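Local structure of beta-lactamase (Sphaerobacter thermophilus, 4EWF) at residues Gly25-Ala30 against Arg41-Arg46; Pro86-Leu91 against Ser111-Thr116. The protein is probably a class A beta-lactamase, hydrolysing the ring of beta-lactams with water to give substituted beta-amino acids. All coordinates share one frame; numbering follows the deposited sequence.

Interaction 1: residues Gly25-Ala30 against Arg41-Arg46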
loop_
_atom_site.group_PDB
_atom_site.type_symbol
_atom_site.label_atom_id
_atom_site.label_comp_id
_atom_site.label_asym_id
_atom_site.label_seq_id
_atom_site.Cartn_x
_atom_site.Cartn_y
_atom_site.Cartn_z
ATOM N N GLY A 25 -1.262 19.313 14.343
ATOM C CA GLY A 25 -2.360 18.666 15.038
ATOM C C GLY A 25 -2.822 17.348 14.433
ATOM O O GLY A 25 -3.658 16.656 15.021
ATOM N N GLY A 26 -2.277 16.986 13.276
ATOM C CA GLY A 26 -2.603 15.707 12.671
ATOM C C GLY A 26 -1.861 14.559 13.339
ATOM O O GLY A 26 -1.132 14.751 14.314
ATOM N N THR A 27 -2.026 13.360 12.798
ATOM C CA THR A 27 -1.423 12.163 13.383
ATOM C C THR A 27 -0.684 11.349 12.343
ATOM O O THR A 27 -1.172 11.173 11.226
ATOM C CB THR A 27 -2.518 11.264 14.037
ATOM O OG1 THR A 27 -3.146 11.996 15.091
ATOM C CG2 THR A 27 -1.910 9.973 14.622
ATOM N N VAL A 28 0.479 10.821 12.727
ATOM C CA VAL A 28 1.242 9.912 11.869
ATOM C C VAL A 28 1.351 8.533 12.535
ATOM O O VAL A 28 1.501 8.431 13.754
ATOM C CB VAL A 28 2.673 10.476 11.604
ATOM C CG1 VAL A 28 3.573 9.438 10.900
ATOM C CG2 VAL A 28 2.589 11.770 10.780
ATOM N N GLY A 29 1.237 7.477 11.739
ATOM C CA GLY A 29 1.557 6.132 12.197
ATOM C C GLY A 29 2.619 5.624 11.241
ATOM O O GLY A 29 2.479 5.771 10.022
ATOM N N ALA A 30 3.691 5.049 11.779
ATOM C CA ALA A 30 4.802 4.594 10.947
ATOM C C ALA A 30 5.453 3.371 11.552
ATOM O O ALA A 30 5.766 3.339 12.747
ATOM C CB ALA A 30 5.839 5.699 10.787
ATOM N N ARG A 41 9.037 2.275 15.221
ATOM C CA ARG A 41 7.588 2.303 15.374
ATOM C C ARG A 41 7.160 3.613 16.030
ATOM O O ARG A 41 7.712 4.026 17.059
ATOM C CB ARG A 41 7.098 1.127 16.243
ATOM C CG ARG A 41 7.275 -0.249 15.623
ATOM C CD ARG A 41 6.528 -1.349 16.413
ATOM N NE ARG A 41 7.149 -2.655 16.189
ATOM C CZ ARG A 41 6.778 -3.507 15.238
ATOM N NH1 ARG A 41 5.775 -3.207 14.429
ATOM N NH2 ARG A 41 7.403 -4.666 15.100
ATOM N N HIS A 42 6.175 4.259 15.425
ATOM C CA HIS A 42 5.498 5.395 16.022
ATOM C C HIS A 42 4.011 5.192 15.768
ATOM O O HIS A 42 3.576 5.154 14.603
ATOM C CB HIS A 42 5.969 6.699 15.372
ATOM C CG HIS A 42 5.231 7.908 15.847
ATOM N ND1 HIS A 42 5.604 8.610 16.974
ATOM C CD2 HIS A 42 4.137 8.537 15.352
ATOM C CE1 HIS A 42 4.772 9.623 17.149
ATOM N NE2 HIS A 42 3.871 9.596 16.183
ATOM N N ASN A 43 3.237 5.037 16.841
ATOM C CA ASN A 43 1.801 4.721 16.711
ATOM C C ASN A 43 1.629 3.491 15.831
ATOM O O ASN A 43 0.728 3.424 14.982
ATOM C CB ASN A 43 1.036 5.897 16.096
ATOM C CG ASN A 43 0.835 7.036 17.064
ATOM O OD1 ASN A 43 0.739 6.822 18.264
ATOM N ND2 ASN A 43 0.756 8.262 16.543
ATOM N N GLY A 44 2.524 2.528 16.018
ATOM C CA GLY A 44 2.592 1.378 15.142
ATOM C C GLY A 44 1.347 0.532 15.183
ATOM O O GLY A 44 1.017 -0.114 14.181
ATOM N N ASP A 45 0.667 0.529 16.336
ATOM C CA ASP A 45 -0.534 -0.290 16.516
ATOM C C ASP A 45 -1.820 0.542 16.544
ATOM O O ASP A 45 -2.892 0.051 16.936
ATOM C CB ASP A 45 -0.426 -1.160 17.776
ATOM C CG ASP A 45 -0.365 -0.345 19.058
ATOM O OD1 ASP A 45 -0.301 0.902 18.997
ATOM O OD2 ASP A 45 -0.372 -0.971 20.139
ATOM N N ARG A 46 -1.709 1.808 16.155
ATOM C CA ARG A 46 -2.871 2.713 16.147
ATOM C C ARG A 46 -3.696 2.457 14.882
ATOM O O ARG A 46 -3.140 2.166 13.834
ATOM C CB ARG A 46 -2.411 4.182 16.186
ATOM C CG ARG A 46 -3.569 5.192 16.108
ATOM C CD ARG A 46 -3.144 6.602 16.549
ATOM N NE ARG A 46 -4.207 7.584 16.326
ATOM C CZ ARG A 46 -4.337 8.733 16.990
ATOM N NH1 ARG A 46 -5.325 9.568 16.686
ATOM N NH2 ARG A 46 -3.477 9.056 17.946
#
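T27 and R46 meet tip to tip: CG2 of T27 stands anti to its backbone N, and R46, with CG likewise anti to N (chi1 177°), runs extended from CG to NE, which directs the methyl and the arginine chain toward each other. The methyl lies 3.6 Å above the guanidinium plane, over its centre in a contact of CG2 with CZ, and is therefore van der Waals packing against the flat face; the charge itself has a weak, long ion pair from NH1 to E244. N43 crosses T27 at about a right angle. Its CG is anti to the carbonyl carbon (chi1 -75°), and ND2 donates to V28 O at 2.9 Å. The N-H...O angle of 163° makes this bond nearly straight, and the acceptor lies close to the plane of the amide. The same carbonyl oxygen is also touched by H42, whose CD2 comes to 3.1 Å from V28 O at the ring edge. NE2 of H42 bonds E22, which also accepts from V28 N, so one carboxylate of helix 12-22 ties both segments. The backbones pair next to this cluster. A30 N reaches H42 O at 2.8 Å, and H42 N returns to A30 O at 2.9 Å, which defines an antiparallel hydrogen-bonded pair. G29 CA approaches H42 O to 3.3 Å in a CA-H...O contact. A type I turn from N43 to R46 follows H42, closed by R46 N on N43 O at 3.2 Å, and brings R46 back to T27. The ladder is that of a beta hairpin, here strands 27-33 and 39-42, the latter at the edge of the five-stranded antiparallel sheet of the class A beta-lactamase fold.

Interaction 2: residues Pro86-Leu91 against Ser111-Thr116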
loop_
_atom_site.group_PDB
_atom_site.type_symbol
_atom_site.label_atom_id
_atom_site.label_comp_id
_atom_site.label_asym_id
_atom_site.label_seq_id
_atom_site.Cartn_x
_atom_site.Cartn_y
_atom_site.Cartn_z
ATOM N N PRO A 86 -17.205 5.365 -8.242
ATOM C CA PRO A 86 -16.649 6.722 -8.251
ATOM C C PRO A 86 -15.237 6.746 -7.696
ATOM O O PRO A 86 -14.802 5.760 -7.096
ATOM C CB PRO A 86 -17.587 7.510 -7.315
ATOM C CG PRO A 86 -18.447 6.493 -6.623
ATOM C CD PRO A 86 -18.058 5.117 -7.068
ATOM N N GLY A 87 -14.535 7.857 -7.884
ATOM C CA GLY A 87 -13.205 8.005 -7.337
ATOM C C GLY A 87 -12.089 7.702 -8.316
ATOM O O GLY A 87 -12.263 7.747 -9.532
ATOM N N SER A 88 -10.921 7.399 -7.770
ATOM C CA SER A 88 -9.730 7.161 -8.577
ATOM C C SER A 88 -9.921 5.985 -9.552
ATOM O O SER A 88 -10.668 5.040 -9.283
ATOM C CB SER A 88 -8.541 6.915 -7.647
ATOM O OG SER A 88 -8.869 5.879 -6.736
ATOM N N GLY A 89 -9.251 6.060 -10.695
ATOM C CA GLY A 89 -9.386 5.036 -11.705
ATOM C C GLY A 89 -9.671 5.608 -13.078
ATOM O O GLY A 89 -9.851 6.819 -13.255
ATOM N N VAL A 90 -9.709 4.721 -14.057
ATOM C CA VAL A 90 -9.955 5.115 -15.432
ATOM C C VAL A 90 -11.174 4.366 -16.012
ATOM O O VAL A 90 -11.905 4.879 -16.894
ATOM C CB VAL A 90 -8.657 4.927 -16.255
ATOM C CG1 VAL A 90 -8.384 3.458 -16.558
ATOM C CG2 VAL A 90 -8.700 5.744 -17.495
ATOM N N LEU A 91 -11.432 3.171 -15.491
ATOM C CA LEU A 91 -12.529 2.348 -16.023
ATOM C C LEU A 91 -13.879 3.037 -15.940
ATOM O O LEU A 91 -14.729 2.837 -16.810
ATOM C CB LEU A 91 -12.597 0.985 -15.316
ATOM C CG LEU A 91 -11.389 0.069 -15.554
ATOM C CD1 LEU A 91 -11.559 -1.275 -14.824
ATOM C CD2 LEU A 91 -11.163 -0.159 -17.054
ATOM N N SER A 111 -1.565 0.186 -9.860
ATOM C CA SER A 111 -0.810 1.291 -10.457
ATOM C C SER A 111 -1.448 2.658 -10.234
ATOM O O SER A 111 -0.757 3.638 -9.924
ATOM C CB SER A 111 -0.604 1.063 -11.964
ATOM O OG SER A 111 -1.842 1.101 -12.651
ATOM N N ILE A 112 -2.763 2.732 -10.415
ATOM C CA ILE A 112 -3.465 4.005 -10.305
ATOM C C ILE A 112 -4.660 3.945 -9.355
ATOM O O ILE A 112 -5.469 4.878 -9.305
ATOM C CB ILE A 112 -3.956 4.507 -11.691
ATOM C CG1 ILE A 112 -5.059 3.599 -12.239
ATOM C CG2 ILE A 112 -2.812 4.571 -12.680
ATOM C CD1 ILE A 112 -5.898 4.270 -13.332
ATOM N N SER A 113 -4.786 2.848 -8.616
ATOM C CA SER A 113 -5.848 2.732 -7.613
ATOM C C SER A 113 -7.263 2.762 -8.217
ATOM O O SER A 113 -8.178 3.429 -7.707
ATOM C CB SER A 113 -5.691 3.810 -6.537
ATOM O OG SER A 113 -6.138 3.304 -5.287
ATOM N N ASP A 114 -7.446 2.028 -9.308
ATOM C CA ASP A 114 -8.732 2.033 -9.988
ATOM C C ASP A 114 -9.809 1.336 -9.147
ATOM O O ASP A 114 -9.754 0.126 -8.914
ATOM C CB ASP A 114 -8.591 1.372 -11.360
ATOM C CG ASP A 114 -9.784 1.627 -12.245
ATOM O OD1 ASP A 114 -9.601 2.140 -13.376
ATOM O OD2 ASP A 114 -10.904 1.309 -11.800
ATOM N N ASN A 115 -10.779 2.124 -8.700
ATOM C CA ASN A 115 -11.830 1.672 -7.797
ATOM C C ASN A 115 -12.786 0.673 -8.460
ATOM O O ASN A 115 -13.257 -0.252 -7.810
ATOM C CB ASN A 115 -12.626 2.861 -7.230
ATOM C CG ASN A 115 -11.888 3.593 -6.095
ATOM O OD1 ASN A 115 -10.895 3.099 -5.564
ATOM N ND2 ASN A 115 -12.390 4.767 -5.718
ATOM N N THR A 116 -13.073 0.859 -9.748
ATOM C CA THR A 116 -13.899 -0.105 -10.480
ATOM C C THR A 116 -13.195 -1.471 -10.557
ATOM O O THR A 116 -13.785 -2.516 -10.254
ATOM C CB THR A 116 -14.215 0.382 -11.907
ATOM O OG1 THR A 116 -14.987 1.596 -11.846
ATOM C CG2 THR A 116 -15.006 -0.670 -12.657
HETATM O O HOH W 1 -10.943 7.338 -4.750
#
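G89 and D114 bring their CA atoms to 3.5 Å, and S88 O accepts from N115 N at 3.0 Å where helix 115-125 starts. The approach is possible because G89 presents bare CA to D114. CG of D114 stands anti to its backbone N (chi1 -167°), which carries it toward the loop, 3.5 Å from G89 CA. There OD1 takes two backbone donors: V90 N at 2.7 Å, coming from 52° out of the carboxylate plane, and L91 N at 3.0 Å, on the syn lone pair. The second oxygen, OD2, accepts from A117 N, making D114 the N-cap of the helix. S113, D114 and N115 spell the S-D-N sequence that class A beta-lactamases carry at their active site; consistent with this, S113 OG bonds S52, K55 and K216. The carbonyl of S113 is held from the other side of the contact by S88 OG at 2.7 Å. N115 uses both ends of its amide. Its ND2 meets P86 O at 3.0 Å, in both the amide and carbonyl planes and almost straight at 177°, while OD1 accepts from K55. A water accepts from ND2 and from S88 N, bridging the segments again. On the apolar side, CD1 of I112 lies against G89 CA and the V90 side chain, and L91 CB is 3.8 Å from T116 CB.

In the fold
From the N terminus, helix 12-22 leads into strand 27-33, and interaction 1 closes first: only ten residues separate its segments, so it completes a local hairpin at one edge of the five-stranded sheet. The chain then passes helix 55-67 before interaction 2 opens. That contact spans nineteen residues, including strand 99-101 and nearly all of helix 102-111, and draws the loop at 86-91 against the start of helix 115-125. The two are in series, neither nested nor crossed. The centres of interactions 1 and 2 lie about 27 Å apart, and the nearest atoms of interactions 1 and 2 about 18 Å. Strand 212-220, the other outermost strand of the sheet, carries K216, which reaches interaction 2.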